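Local coordinates for protein alpha-L-rhamnosidase (PDB 6GSZ) that probably hydrolyses terminal non-reducing alpha-L-rhamnose residues in alpha-L-rhamnosides, and carries bound calcium and N-linked glycans, at residues D35-A40 / P837-A842. Numbering follows the deposited sequence. Where two conformers were deposited one is given.
Sequences DWEQRA and PPNTRA
D35 and R841 approach obliquely, short of a salt bridge: OD1 of D35 stays 4.2 Å from NH1 of R841, whose NE is paired instead with D855. The backbone O of D35 is a ligand of a calcium ion. At W36 the two segments join, its carbonyl O accepting the N-H of N839 at 3.0 Å and also a proton from a water that donates its other one to T840 O. Chi1 (-171°) sets CG of W36 anti to the backbone N; farther out, the indole crosses P838 at a slant, CE3 lying 3.8 Å from P838 CB, while the backbone N of N839 sits at the ring edge; NE1 of W36 is tied to H91. E37 lays CA 3.5 Å from N839 OD1, and its extended side chain brings OE2 to 4.1 Å from R841 CD, the two side chains crossing at about a right angle. At Q38 the backbone N gives N839 OD1 a nearly straight bond of 2.9 Å (173° at the hydrogen), arriving from above the amide plane. ND2 of that amide is held by S60 and S62, which fixes its rotation. N839 is the third residue of a type II beta turn, P837 to T840, with positive phi (75°). The turn, linking strands 828-836 and 841-845 of the C-terminal domain, packs against the lead-in to strand 38-46 and its first residue, Q38, in the N-terminal immunoglobulin-like domain, a buried interdomain interface.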
loop_
_atom_site.group_PDB
_atom_site.type_symbol
_atom_site.label_atom_id
_atom_site.label_comp_id
_atom_site.label_asym_id
_atom_site.label_seq_id
_atom_site.Cartn_x
_atom_site.Cartn_y
_atom_site.Cartn_z
ATOM N N ASP A 35 -32.806 6.895 -6.229
ATOM C CA ASP A 35 -33.355 6.374 -4.963
ATOM C C ASP A 35 -33.478 4.850 -4.989
ATOM O O ASP A 35 -34.440 4.270 -4.484
ATOM C CB ASP A 35 -34.734 6.977 -4.674
ATOM C CG ASP A 35 -34.677 8.425 -4.302
ATOM O OD1 ASP A 35 -33.716 8.856 -3.670
ATOM O OD2 ASP A 35 -35.653 9.098 -4.612
ATOM N N TRP A 36 -32.448 4.183 -5.513
ATOM C CA TRP A 36 -32.518 2.749 -5.688
ATOM C C TRP A 36 -31.870 2.029 -4.502
ATOM O O TRP A 36 -30.744 2.371 -4.104
ATOM C CB TRP A 36 -31.826 2.360 -6.998
ATOM C CG TRP A 36 -32.034 0.930 -7.388
ATOM C CD1 TRP A 36 -33.002 0.438 -8.208
ATOM C CD2 TRP A 36 -31.227 -0.203 -6.993
ATOM N NE1 TRP A 36 -32.881 -0.915 -8.334
ATOM C CE2 TRP A 36 -31.799 -1.337 -7.603
ATOM C CE3 TRP A 36 -30.094 -0.381 -6.174
ATOM C CZ2 TRP A 36 -31.285 -2.619 -7.420
ATOM C CZ3 TRP A 36 -29.579 -1.649 -6.020
ATOM C CH2 TRP A 36 -30.149 -2.747 -6.648
ATOM N N GLU A 37 -32.561 1.002 -4.010
ATOM C CA GLU A 37 -32.048 0.107 -2.992
ATOM C C GLU A 37 -32.369 -1.323 -3.405
ATOM O O GLU A 37 -33.375 -1.589 -4.059
ATOM C CB GLU A 37 -32.652 0.430 -1.620
ATOM C CG GLU A 37 -32.139 1.741 -1.061
ATOM C CD GLU A 37 -32.658 2.178 0.298
ATOM O OE1 GLU A 37 -33.884 2.403 0.420
ATOM O OE2 GLU A 37 -31.830 2.313 1.226
ATOM N N GLN A 38 -31.491 -2.249 -3.024
ATOM C CA GLN A 38 -31.695 -3.648 -3.329
ATOM C C GLN A 38 -32.661 -4.297 -2.319
ATOM O O GLN A 38 -32.550 -4.060 -1.118
ATOM C CB GLN A 38 -30.315 -4.331 -3.227
ATOM C CG GLN A 38 -30.342 -5.832 -3.530
ATOM C CD GLN A 38 -28.974 -6.426 -3.384
ATOM O OE1 GLN A 38 -28.136 -6.287 -4.291
ATOM N NE2 GLN A 38 -28.781 -7.116 -2.256
ATOM N N ARG A 39 -33.574 -5.155 -2.813
ATOM C CA ARG A 39 -34.348 -5.985 -1.924
ATOM C C ARG A 39 -33.927 -7.459 -1.946
ATOM O O ARG A 39 -34.185 -8.169 -0.967
ATOM C CB ARG A 39 -35.845 -5.849 -2.176
ATOM C CG ARG A 39 -36.303 -6.365 -3.528
ATOM C CD ARG A 39 -37.836 -6.350 -3.624
ATOM N NE ARG A 39 -38.473 -6.930 -2.443
ATOM C CZ ARG A 39 -39.107 -6.252 -1.467
ATOM N NH1 ARG A 39 -39.291 -4.932 -1.524
ATOM N NH2 ARG A 39 -39.556 -6.926 -0.422
ATOM N N ALA A 40 -33.269 -7.913 -3.028
ATOM C CA ALA A 40 -32.939 -9.329 -3.131
ATOM C C ALA A 40 -31.831 -9.477 -4.156
ATOM O O ALA A 40 -31.567 -8.577 -4.942
ATOM C CB ALA A 40 -34.128 -10.161 -3.552
ATOM N N PRO A 837 -24.106 6.499 -5.299
ATOM C CA PRO A 837 -24.291 5.236 -5.988
ATOM C C PRO A 837 -25.512 4.441 -5.557
ATOM O O PRO A 837 -26.039 4.602 -4.431
ATOM C CB PRO A 837 -22.975 4.474 -5.704
ATOM C CG PRO A 837 -22.471 5.080 -4.404
ATOM C CD PRO A 837 -22.966 6.507 -4.374
ATOM N N PRO A 838 -25.963 3.529 -6.454
ATOM C CA PRO A 838 -27.043 2.614 -6.131
ATOM C C PRO A 838 -26.782 1.942 -4.777
ATOM O O PRO A 838 -25.666 1.529 -4.471
ATOM C CB PRO A 838 -27.065 1.629 -7.312
ATOM C CG PRO A 838 -26.468 2.417 -8.451
ATOM C CD PRO A 838 -25.418 3.285 -7.807
ATOM N N ASN A 839 -27.853 1.729 -4.019
ATOM C CA ASN A 839 -27.864 0.994 -2.751
ATOM C C ASN A 839 -27.265 1.795 -1.589
ATOM O O ASN A 839 -27.042 1.212 -0.511
ATOM C CB ASN A 839 -27.196 -0.384 -2.881
ATOM C CG ASN A 839 -27.907 -1.430 -2.046
ATOM O OD1 ASN A 839 -29.102 -1.261 -1.717
ATOM N ND2 ASN A 839 -27.235 -2.521 -1.704
ATOM N N THR A 840 -26.986 3.093 -1.804
ATOM C CA THR A 840 -26.484 3.962 -0.733
ATOM C C THR A 840 -27.429 5.160 -0.556
ATOM O O THR A 840 -28.261 5.444 -1.427
ATOM C CB THR A 840 -25.052 4.438 -1.005
ATOM O OG1 THR A 840 -25.023 5.435 -2.044
ATOM C CG2 THR A 840 -24.131 3.283 -1.342
ATOM N N ARG A 841 -27.169 5.898 0.525
ATOM C CA ARG A 841 -27.838 7.167 0.786
ATOM C C ARG A 841 -26.789 8.151 1.289
ATOM O O ARG A 841 -25.711 7.730 1.778
ATOM C CB ARG A 841 -29.002 7.077 1.773
ATOM C CG ARG A 841 -30.145 6.188 1.312
ATOM C CD ARG A 841 -31.363 6.261 2.180
ATOM N NE ARG A 841 -31.949 7.605 2.257
ATOM C CZ ARG A 841 -32.742 8.147 1.316
ATOM N NH1 ARG A 841 -33.089 7.468 0.231
ATOM N NH2 ARG A 841 -33.249 9.355 1.495
ATOM N N ALA A 842 -27.053 9.438 1.119
ATOM C CA ALA A 842 -26.136 10.454 1.557
ATOM C C ALA A 842 -26.880 11.557 2.325
ATOM O O ALA A 842 -28.093 11.754 2.174
ATOM C CB ALA A 842 -25.408 11.035 0.373
HETATM O O HOH W 1 -30.497 4.810 -2.772
HETATM O O HOH W 2 -29.262 2.454 1.283
#